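Local coordinates for chorismate mutase and shikimate 5-dehydrogenase fusion protein (Clostridium acetobutylicum, PDB 3FBT) that probably catalyses, through this shikimate dehydrogenase part of a longer fusion with chorismate mutase, the reversible NADPH-linked reduction of 3-dehydroshikimate to shikimate, at residues G9-K14 with G60-T65; A88-K93 with F102-I107; G236-V241 with I260-F265. All coordinates share one frame; numbering follows the deposited sequence.

Contact 1 lies in the mixed sheet of the substrate-binding domain, contact 2 runs from that sheet into helix 105-115, and contact 3 comes last along the chain. Strands 61-64 and 91-94 are neighbours in the sheet, so contact 1 (9-14 with 60-65) and contact 2 (88-93 with 102-107) adjoin, their centres about 11 Å apart, joined by backbone pairs such as Leu62 with Leu92. Contact 3 (236-241 with 260-265) packs the two C-terminal helices; its centre lies about 17 Å from that of contact 2, which it touches through Met239 and Asp105, and about 20 Å from that of contact 1. Contacts 1 and 2 hold the predicted shikimate ligands Thr65, Asn90 and Asp105, and helix 237-252 of contact 3 carries another, Gln243.

Contact 1: G9-K14 with G60-T65; sequences GLIGEK and GGLNVT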
loop_
_atom_site.group_PDB
_atom_site.type_symbol
_atom_site.label_atom_id
_atom_site.label_comp_id
_atom_site.label_asym_id
_atom_site.label_seq_id
_atom_site.Cartn_x
_atom_site.Cartn_y
_atom_site.Cartn_z
ATOM N N GLY A 9 -6.576 1.962 -4.020
ATOM C CA GLY A 9 -7.471 1.922 -2.887
ATOM C C GLY A 9 -8.612 2.887 -2.977
ATOM O O GLY A 9 -8.787 3.584 -3.999
ATOM N N LEU A 10 -9.339 3.011 -1.881
ATOM C CA LEU A 10 -10.463 3.972 -1.777
ATOM C C LEU A 10 -10.168 4.761 -0.509
ATOM O O LEU A 10 -9.906 4.192 0.573
ATOM C CB LEU A 10 -11.800 3.235 -1.550
ATOM C CG LEU A 10 -13.077 4.064 -1.172
ATOM C CD1 LEU A 10 -13.417 5.079 -2.299
ATOM C CD2 LEU A 10 -14.370 3.136 -0.906
ATOM N N ILE A 11 -10.249 6.066 -0.598
ATOM C CA ILE A 11 -10.200 6.780 0.677
ATOM C C ILE A 11 -11.580 7.427 1.040
ATOM O O ILE A 11 -12.290 7.983 0.179
ATOM C CB ILE A 11 -9.005 7.754 0.660
ATOM C CG1 ILE A 11 -8.975 8.617 1.873
ATOM C CG2 ILE A 11 -9.145 8.751 -0.522
ATOM C CD1 ILE A 11 -7.540 9.054 2.131
ATOM N N GLY A 12 -11.938 7.341 2.324
ATOM C CA GLY A 12 -13.143 7.918 2.864
ATOM C C GLY A 12 -12.901 8.111 4.357
ATOM O O GLY A 12 -11.898 7.736 4.863
ATOM N N GLU A 13 -13.818 8.714 5.079
ATOM C CA GLU A 13 -13.575 8.950 6.506
ATOM C C GLU A 13 -13.849 7.697 7.329
ATOM O O GLU A 13 -13.032 7.297 8.166
ATOM C CB GLU A 13 -14.444 10.110 6.970
ATOM C CG GLU A 13 -14.268 10.506 8.443
ATOM C CD GLU A 13 -15.441 11.329 8.883
ATOM O OE1 GLU A 13 -15.251 12.457 9.335
ATOM O OE2 GLU A 13 -16.579 10.844 8.721
ATOM N N LYS A 14 -14.977 7.049 7.078
ATOM C CA LYS A 14 -15.229 5.735 7.655
ATOM C C LYS A 14 -15.710 4.763 6.596
ATOM O O LYS A 14 -16.692 5.021 5.948
ATOM C CB LYS A 14 -16.298 5.846 8.756
ATOM C CG LYS A 14 -15.718 5.683 10.142
ATOM C CD LYS A 14 -16.725 6.002 11.268
ATOM C CE LYS A 14 -17.279 4.719 11.883
ATOM N NZ LYS A 14 -16.178 3.891 12.559
ATOM N N GLY A 60 -0.563 3.781 -6.891
ATOM C CA GLY A 60 -1.022 3.550 -8.284
ATOM C C GLY A 60 -2.298 4.337 -8.713
ATOM O O GLY A 60 -2.585 4.480 -9.925
ATOM N N GLY A 61 -3.114 4.734 -7.742
ATOM C CA GLY A 61 -4.431 5.338 -8.032
ATOM C C GLY A 61 -5.374 5.140 -6.883
ATOM O O GLY A 61 -5.260 4.144 -6.196
ATOM N N LEU A 62 -6.204 6.151 -6.596
ATOM C CA LEU A 62 -7.208 6.144 -5.477
ATOM C C LEU A 62 -8.618 6.485 -5.937
ATOM O O LEU A 62 -8.815 7.401 -6.722
ATOM C CB LEU A 62 -6.884 7.203 -4.382
ATOM C CG LEU A 62 -5.672 7.010 -3.462
ATOM C CD1 LEU A 62 -5.488 8.110 -2.340
ATOM C CD2 LEU A 62 -5.800 5.669 -2.830
ATOM N N ASN A 63 -9.602 5.751 -5.472
ATOM C CA ASN A 63 -10.959 6.255 -5.493
ATOM C C ASN A 63 -11.206 7.118 -4.226
ATOM O O ASN A 63 -10.565 6.946 -3.185
ATOM C CB ASN A 63 -11.951 5.101 -5.558
ATOM C CG ASN A 63 -11.974 4.412 -6.928
ATOM O OD1 ASN A 63 -11.886 3.218 -7.017
ATOM N ND2 ASN A 63 -12.124 5.167 -7.955
ATOM N N VAL A 64 -12.108 8.077 -4.336
ATOM C CA VAL A 64 -12.421 8.961 -3.217
ATOM C C VAL A 64 -13.914 8.831 -2.968
ATOM O O VAL A 64 -14.678 8.874 -3.893
ATOM C CB VAL A 64 -12.205 10.378 -3.581
ATOM C CG1 VAL A 64 -12.499 11.263 -2.369
ATOM C CG2 VAL A 64 -10.685 10.617 -4.115
ATOM N N THR A 65 -14.335 8.684 -1.729
ATOM C CA THR A 65 -15.785 8.730 -1.403
ATOM C C THR A 65 -16.056 9.816 -0.344
ATOM O O THR A 65 -15.274 10.767 -0.195
ATOM C CB THR A 65 -16.288 7.347 -0.930
ATOM O OG1 THR A 65 -17.735 7.282 -0.900
ATOM C CG2 THR A 65 -15.706 7.007 0.451
#
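Leu10 and Asn63 sit opposite each other on the parallel strands 9-12 and 61-64, near the middle of the mixed sheet of the substrate-binding domain. Three bonds knit the backbones: Asn63 N to Gly9 O (2.7 Å), Ile11 N to Asn63 O, and Thr65 N to Ile11 O. The side chain of Leu10 runs from CB through CG, anti to the backbone N (chi1 170°), and its CD1 then turns to the partner strand: its nearest atom there is Asn63 O at 3.5 Å, with Asn63 CB at 3.6 Å and Thr65 CB a little farther. The same side chain also packs on Tyr37 of strand 35-41. On the other face Ile11 CG2 meets Leu62 CD1 at 4.1 Å, with Val64 CG2 slightly farther off. Beyond the strand, Thr65 CG2 lies against the bare CA of Gly12 (3.6 Å). The amide of Asn63 points to other partners, Tyr37 OH at its OD1 and Ser247 OG of helix 237-252 at its ND2. Apolar contacts therefore cover both faces of a polar backbone seam, while the buried amide is satisfied by neighbouring hydroxyls; the seam carries the chain directly to Thr65, a predicted shikimate ligand.

Contact 2: A88-K93 with F102-I107; sequences AVNTLK and FNTDYI. With SO4 (sulfate ion), chain G.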
loop_
_atom_site.group_PDB
_atom_site.type_symbol
_atom_site.label_atom_id
_atom_site.label_comp_id
_atom_site.label_asym_id
_atom_site.label_seq_id
_atom_site.Cartn_x
_atom_site.Cartn_y
_atom_site.Cartn_z
ATOM N N ALA A 88 -17.446 17.244 -8.380
ATOM C CA ALA A 88 -17.013 16.232 -7.405
ATOM C C ALA A 88 -16.073 15.283 -8.113
ATOM O O ALA A 88 -16.246 14.961 -9.280
ATOM C CB ALA A 88 -18.222 15.437 -6.828
ATOM N N VAL A 89 -15.084 14.822 -7.385
ATOM C CA VAL A 89 -14.082 13.948 -7.973
ATOM C C VAL A 89 -14.188 12.661 -7.258
ATOM O O VAL A 89 -14.207 12.658 -6.014
ATOM C CB VAL A 89 -12.665 14.616 -7.827
ATOM C CG1 VAL A 89 -11.571 13.593 -7.902
ATOM C CG2 VAL A 89 -12.514 15.707 -8.949
ATOM N N ASN A 90 -14.303 11.528 -7.960
ATOM C CA ASN A 90 -14.190 10.268 -7.186
ATOM C C ASN A 90 -12.976 9.443 -7.570
ATOM O O ASN A 90 -12.850 8.336 -7.083
ATOM C CB ASN A 90 -15.428 9.367 -7.354
ATOM C CG ASN A 90 -15.435 8.721 -8.698
ATOM O OD1 ASN A 90 -14.838 9.259 -9.608
ATOM N ND2 ASN A 90 -16.071 7.551 -8.845
ATOM N N THR A 91 -12.089 9.952 -8.443
ATOM C CA THR A 91 -10.952 9.144 -8.941
ATOM C C THR A 91 -9.688 10.050 -9.047
ATOM O O THR A 91 -9.777 11.156 -9.596
ATOM C CB THR A 91 -11.223 8.584 -10.367
ATOM O OG1 THR A 91 -12.386 7.751 -10.376
ATOM C CG2 THR A 91 -10.003 7.830 -10.948
ATOM N N LEU A 92 -8.548 9.598 -8.510
ATOM C CA LEU A 92 -7.330 10.393 -8.496
ATOM C C LEU A 92 -6.235 9.645 -9.249
ATOM O O LEU A 92 -6.050 8.489 -9.024
ATOM C CB LEU A 92 -6.865 10.707 -7.086
ATOM C CG LEU A 92 -7.945 11.197 -6.107
ATOM C CD1 LEU A 92 -7.254 11.462 -4.789
ATOM C CD2 LEU A 92 -8.542 12.502 -6.596
ATOM N N LYS A 93 -5.613 10.317 -10.196
ATOM C CA LYS A 93 -4.495 9.785 -10.969
ATOM C C LYS A 93 -3.213 10.481 -10.496
ATOM O O LYS A 93 -3.158 11.710 -10.398
ATOM C CB LYS A 93 -4.678 10.115 -12.438
ATOM C CG LYS A 93 -3.641 9.424 -13.418
ATOM C CD LYS A 93 -3.862 9.991 -14.880
ATOM C CE LYS A 93 -2.870 9.411 -15.938
ATOM N NZ LYS A 93 -2.759 7.922 -15.684
ATOM N N PHE A 102 -10.755 12.917 -11.680
ATOM C CA PHE A 102 -11.780 12.515 -12.631
ATOM C C PHE A 102 -13.008 12.131 -11.881
ATOM O O PHE A 102 -12.995 12.011 -10.665
ATOM C CB PHE A 102 -11.305 11.302 -13.454
ATOM C CG PHE A 102 -10.005 11.600 -14.206
ATOM C CD1 PHE A 102 -10.030 11.918 -15.539
ATOM C CD2 PHE A 102 -8.777 11.657 -13.521
ATOM C CE1 PHE A 102 -8.815 12.232 -16.230
ATOM C CE2 PHE A 102 -7.568 11.946 -14.204
ATOM C CZ PHE A 102 -7.598 12.234 -15.550
ATOM N N ASN A 103 -14.038 11.820 -12.646
ATOM C CA ASN A 103 -15.261 11.341 -12.109
ATOM C C ASN A 103 -15.728 10.204 -12.932
ATOM O O ASN A 103 -16.202 10.409 -14.036
ATOM C CB ASN A 103 -16.336 12.436 -12.121
ATOM C CG ASN A 103 -17.548 12.010 -11.318
ATOM O OD1 ASN A 103 -18.165 11.023 -11.627
ATOM N ND2 ASN A 103 -17.802 12.681 -10.221
ATOM N N THR A 104 -15.610 8.986 -12.406
ATOM C CA THR A 104 -16.028 7.796 -13.149
ATOM C C THR A 104 -17.398 7.228 -12.700
ATOM O O THR A 104 -17.817 6.255 -13.247
ATOM C CB THR A 104 -14.989 6.671 -12.961
ATOM O OG1 THR A 104 -14.942 6.402 -11.581
ATOM C CG2 THR A 104 -13.548 7.138 -13.446
ATOM N N ASP A 105 -18.102 7.860 -11.744
ATOM C CA ASP A 105 -19.559 7.591 -11.568
ATOM C C ASP A 105 -20.364 7.941 -12.838
ATOM O O ASP A 105 -21.283 7.184 -13.252
ATOM C CB ASP A 105 -20.139 8.420 -10.414
ATOM C CG ASP A 105 -19.593 7.965 -9.054
ATOM O OD1 ASP A 105 -19.378 6.732 -8.904
ATOM O OD2 ASP A 105 -19.316 8.823 -8.175
ATOM N N TYR A 106 -20.064 9.101 -13.398
ATOM C CA TYR A 106 -20.679 9.565 -14.661
ATOM C C TYR A 106 -20.514 8.495 -15.740
ATOM O O TYR A 106 -21.483 8.125 -16.463
ATOM C CB TYR A 106 -19.977 10.848 -15.094
ATOM C CG TYR A 106 -20.511 11.433 -16.388
ATOM C CD1 TYR A 106 -21.447 12.433 -16.363
ATOM C CD2 TYR A 106 -20.083 10.949 -17.645
ATOM C CE1 TYR A 106 -21.968 12.991 -17.535
ATOM C CE2 TYR A 106 -20.604 11.485 -18.857
ATOM C CZ TYR A 106 -21.567 12.506 -18.781
ATOM O OH TYR A 106 -22.115 13.099 -19.933
ATOM N N ILE A 107 -19.294 7.927 -15.828
ATOM C CA ILE A 107 -18.986 6.978 -16.919
ATOM C C ILE A 107 -19.697 5.689 -16.611
ATOM O O ILE A 107 -20.297 5.052 -17.470
ATOM C CB ILE A 107 -17.472 6.714 -17.016
ATOM C CG1 ILE A 107 -16.737 8.032 -17.231
ATOM C CG2 ILE A 107 -17.177 5.763 -18.169
ATOM C CD1 ILE A 107 -15.266 7.895 -17.695
HETATM S S SO4 G . -14.294 11.699 -16.558
HETATM O O1 SO4 G . -15.718 12.009 -16.841
HETATM O O2 SO4 G . -13.923 12.411 -15.341
HETATM O O3 SO4 G . -14.285 10.231 -16.469
HETATM O O4 SO4 G . -13.351 11.894 -17.678
#
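Asn90 and Thr104 form the dense polar end of this contact, just before strand 91-94 and at the turn into helix 105-115. Asn90 OD1 accepts from Thr104 N at 2.9 Å and, on the opposite face of its plane, from Thr91 OG1 at 3.0 Å. Its ND2 donates to Thr104 OG1 (3.2 Å). CG stands between the backbone N and the carbonyl carbon (chi1 74°), which brings the amide up to Thr104 in the turn, and bonds at both ends limit its rotation. Next to it the strands are paired through a classic beta bulge: Asn90 and Thr91 both face Phe102, whose N donates to Thr91 O at 2.9 Å, while Phe102 O accepts from Thr91 N and, weakly, from Asn90 N. Asn103 ties in the other end of segment 88-93, its ND2 reaching Ala88 O at 2.9 Å in the plane of its own amide but from above the carbonyl plane. Its OD1 meanwhile accepts from Tyr106 N, capping the start of the helix.

The Phe102 side is looser. Phe102, partly exposed, has Lys93 CB at CE2 (3.9 Å), and Thr91 O and a sulfate oxygen, O2, near the plane of its ring at the edge. That ion, probably from the crystallisation liquor, accepts from Asn103 N at O2 (2.8 Å) and is also bonded to Ser80. Asn90 and Asp105 are both predicted shikimate ligands, so the hairpin and the helix start bring two parts of that site together. Strand 61-64 flanks strand 91-94 on its other side; helix 237-252 covers Thr91, Phe102 and Thr104, and helices 81-86 and 134-143 pack on Asn103.

Contact 3: G236-V241 with I260-F265; sequences GLYMLV and IVDEIF
Val241 and Val261 meet at the apolar centre of a helix-helix packing between helices 237-252 and 258-273, the C-terminal pair of this shikimate dehydrogenase. Gly236, a predicted NADP(+) contact, is the N-cap of the first helix, and Leu237 packs on Tyr215, a predicted shikimate ligand, so the packing reaches the helix end next to both. Helix 19-31 lies against Ile264, and helix 105-115 against Tyr238.

The short segments cross at 123° with their axes 9.6 Å apart at closest approach. Val241 CG1 presses on Val261 CG1 at 3.3 Å, closer than two methyls normally come, as the two side chains lie antiparallel alongside one another. The same Val241 methyl reaches Ile264 CB at 4.1 Å, while Val241 CG2 lies beside the CA of Phe265.

Phe265 extends this centre toward the start of helix 237-252. Its CG is anti to the backbone N (chi1 170°), which carries the ring across to the first turn of the other helix. There CE1 touches Leu237 CB at 3.7 Å and CD1 touches Tyr238 CD1 at 3.6 Å; the backbone N of Tyr238 lies in the plane of the Phe265 ring, at its edge. The two rings are oblique, with planes 58° apart, and it is the edge of the tyrosine that turns to the phenylalanine.

Farther out along the tyrosine, CZ rests near Val261 CG1 before the ring ends in the polar edge. Asp262 OD1, whose stronger partner is Lys115 in a salt bridge, approaches the Tyr238 ring near its plane, the carboxylate nearly coplanar with it, and accepts a weak hydrogen bond from Tyr238 OH at 3.3 Å.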
loop_
_atom_site.group_PDB
_atom_site.type_symbol
_atom_site.label_atom_id
_atom_site.label_comp_id
_atom_site.label_asym_id
_atom_site.label_seq_id
_atom_site.Cartn_x
_atom_site.Cartn_y
_atom_site.Cartn_z
ATOM N N GLY A 236 -27.872 -1.466 -9.749
ATOM C CA GLY A 236 -26.694 -0.688 -10.112
ATOM C C GLY A 236 -25.414 -1.470 -10.270
ATOM O O GLY A 236 -24.352 -0.875 -10.224
ATOM N N LEU A 237 -25.499 -2.787 -10.415
ATOM C CA LEU A 237 -24.296 -3.623 -10.501
ATOM C C LEU A 237 -23.394 -3.311 -11.693
ATOM O O LEU A 237 -22.167 -3.158 -11.544
ATOM C CB LEU A 237 -24.644 -5.094 -10.437
ATOM C CG LEU A 237 -23.512 -6.091 -10.295
ATOM C CD1 LEU A 237 -22.498 -5.659 -9.173
ATOM C CD2 LEU A 237 -24.196 -7.424 -9.958
ATOM N N TYR A 238 -23.990 -3.110 -12.863
ATOM C CA TYR A 238 -23.194 -2.812 -14.003
ATOM C C TYR A 238 -22.463 -1.473 -13.838
ATOM O O TYR A 238 -21.367 -1.278 -14.345
ATOM C CB TYR A 238 -24.041 -2.827 -15.275
ATOM C CG TYR A 238 -23.182 -3.072 -16.474
ATOM C CD1 TYR A 238 -22.714 -4.354 -16.763
ATOM C CD2 TYR A 238 -22.797 -2.026 -17.279
ATOM C CE1 TYR A 238 -21.856 -4.566 -17.836
ATOM C CE2 TYR A 238 -21.958 -2.226 -18.384
ATOM C CZ TYR A 238 -21.497 -3.497 -18.644
ATOM O OH TYR A 238 -20.664 -3.682 -19.756
ATOM N N MET A 239 -23.086 -0.518 -13.156
ATOM C CA MET A 239 -22.462 0.741 -12.919
ATOM C C MET A 239 -21.235 0.537 -11.997
ATOM O O MET A 239 -20.196 1.041 -12.280
ATOM C CB MET A 239 -23.474 1.726 -12.270
ATOM C CG MET A 239 -22.865 3.132 -11.927
ATOM S SD MET A 239 -24.186 4.279 -11.293
ATOM C CE MET A 239 -23.263 5.737 -10.846
ATOM N N LEU A 240 -21.396 -0.164 -10.882
ATOM C CA LEU A 240 -20.300 -0.432 -9.988
ATOM C C LEU A 240 -19.129 -1.073 -10.733
ATOM O O LEU A 240 -17.990 -0.654 -10.567
ATOM C CB LEU A 240 -20.760 -1.359 -8.882
ATOM C CG LEU A 240 -19.717 -1.643 -7.785
ATOM C CD1 LEU A 240 -19.439 -0.371 -6.929
ATOM C CD2 LEU A 240 -20.316 -2.781 -6.918
ATOM N N VAL A 241 -19.404 -2.087 -11.562
ATOM C CA VAL A 241 -18.353 -2.792 -12.260
ATOM C C VAL A 241 -17.748 -1.934 -13.269
ATOM O O VAL A 241 -16.520 -1.895 -13.384
ATOM C CB VAL A 241 -18.833 -4.147 -12.851
ATOM C CG1 VAL A 241 -17.775 -4.730 -13.775
ATOM C CG2 VAL A 241 -19.112 -5.072 -11.695
ATOM N N ILE A 260 -14.348 -8.358 -20.323
ATOM C CA ILE A 260 -13.920 -8.366 -18.902
ATOM C C ILE A 260 -14.986 -7.791 -17.977
ATOM O O ILE A 260 -15.277 -8.376 -16.913
ATOM C CB ILE A 260 -12.570 -7.634 -18.730
ATOM C CG1 ILE A 260 -11.495 -8.448 -19.462
ATOM C CG2 ILE A 260 -12.211 -7.542 -17.249
ATOM C CD1 ILE A 260 -10.263 -7.645 -19.885
ATOM N N VAL A 261 -15.633 -6.696 -18.395
ATOM C CA VAL A 261 -16.729 -6.140 -17.560
ATOM C C VAL A 261 -17.939 -7.100 -17.293
ATOM O O VAL A 261 -18.300 -7.314 -16.145
ATOM C CB VAL A 261 -17.160 -4.760 -18.003
ATOM C CG1 VAL A 261 -18.193 -4.180 -17.020
ATOM C CG2 VAL A 261 -15.970 -3.880 -18.010
ATOM N N ASP A 262 -18.542 -7.678 -18.337
ATOM C CA ASP A 262 -19.679 -8.616 -18.130
ATOM C C ASP A 262 -19.283 -9.799 -17.295
ATOM O O ASP A 262 -20.011 -10.229 -16.442
ATOM C CB ASP A 262 -20.217 -9.140 -19.466
ATOM C CG ASP A 262 -20.383 -8.063 -20.451
ATOM O OD1 ASP A 262 -20.850 -6.979 -20.083
ATOM O OD2 ASP A 262 -20.011 -8.280 -21.605
ATOM N N GLU A 263 -18.082 -10.299 -17.530
ATOM C CA GLU A 263 -17.544 -11.419 -16.760
ATOM C C GLU A 263 -17.415 -11.096 -15.260
ATOM O O GLU A 263 -17.916 -11.844 -14.351
ATOM C CB GLU A 263 -16.206 -11.813 -17.391
ATOM C CG GLU A 263 -15.540 -12.994 -16.757
ATOM C CD GLU A 263 -14.209 -13.328 -17.436
ATOM O OE1 GLU A 263 -13.619 -14.378 -17.089
ATOM O OE2 GLU A 263 -13.738 -12.542 -18.311
ATOM N N ILE A 264 -16.786 -9.963 -14.961
ATOM C CA ILE A 264 -16.820 -9.540 -13.572
ATOM C C ILE A 264 -18.261 -9.313 -13.065
ATOM O O ILE A 264 -18.598 -9.649 -11.936
ATOM C CB ILE A 264 -15.883 -8.340 -13.316
ATOM C CG1 ILE A 264 -14.481 -8.707 -13.879
ATOM C CG2 ILE A 264 -15.890 -8.022 -11.859
ATOM C CD1 ILE A 264 -13.349 -7.769 -13.504
ATOM N N PHE A 265 -19.112 -8.789 -13.930
ATOM C CA PHE A 265 -20.509 -8.553 -13.576
ATOM C C PHE A 265 -21.228 -9.843 -13.200
ATOM O O PHE A 265 -21.839 -9.944 -12.114
ATOM C CB PHE A 265 -21.223 -7.858 -14.732
ATOM C CG PHE A 265 -22.710 -7.794 -14.567
ATOM C CD1 PHE A 265 -23.318 -6.671 -14.013
ATOM C CD2 PHE A 265 -23.506 -8.860 -14.960
ATOM C CE1 PHE A 265 -24.710 -6.593 -13.868
ATOM C CE2 PHE A 265 -24.911 -8.800 -14.822
ATOM C CZ PHE A 265 -25.504 -7.655 -14.281
#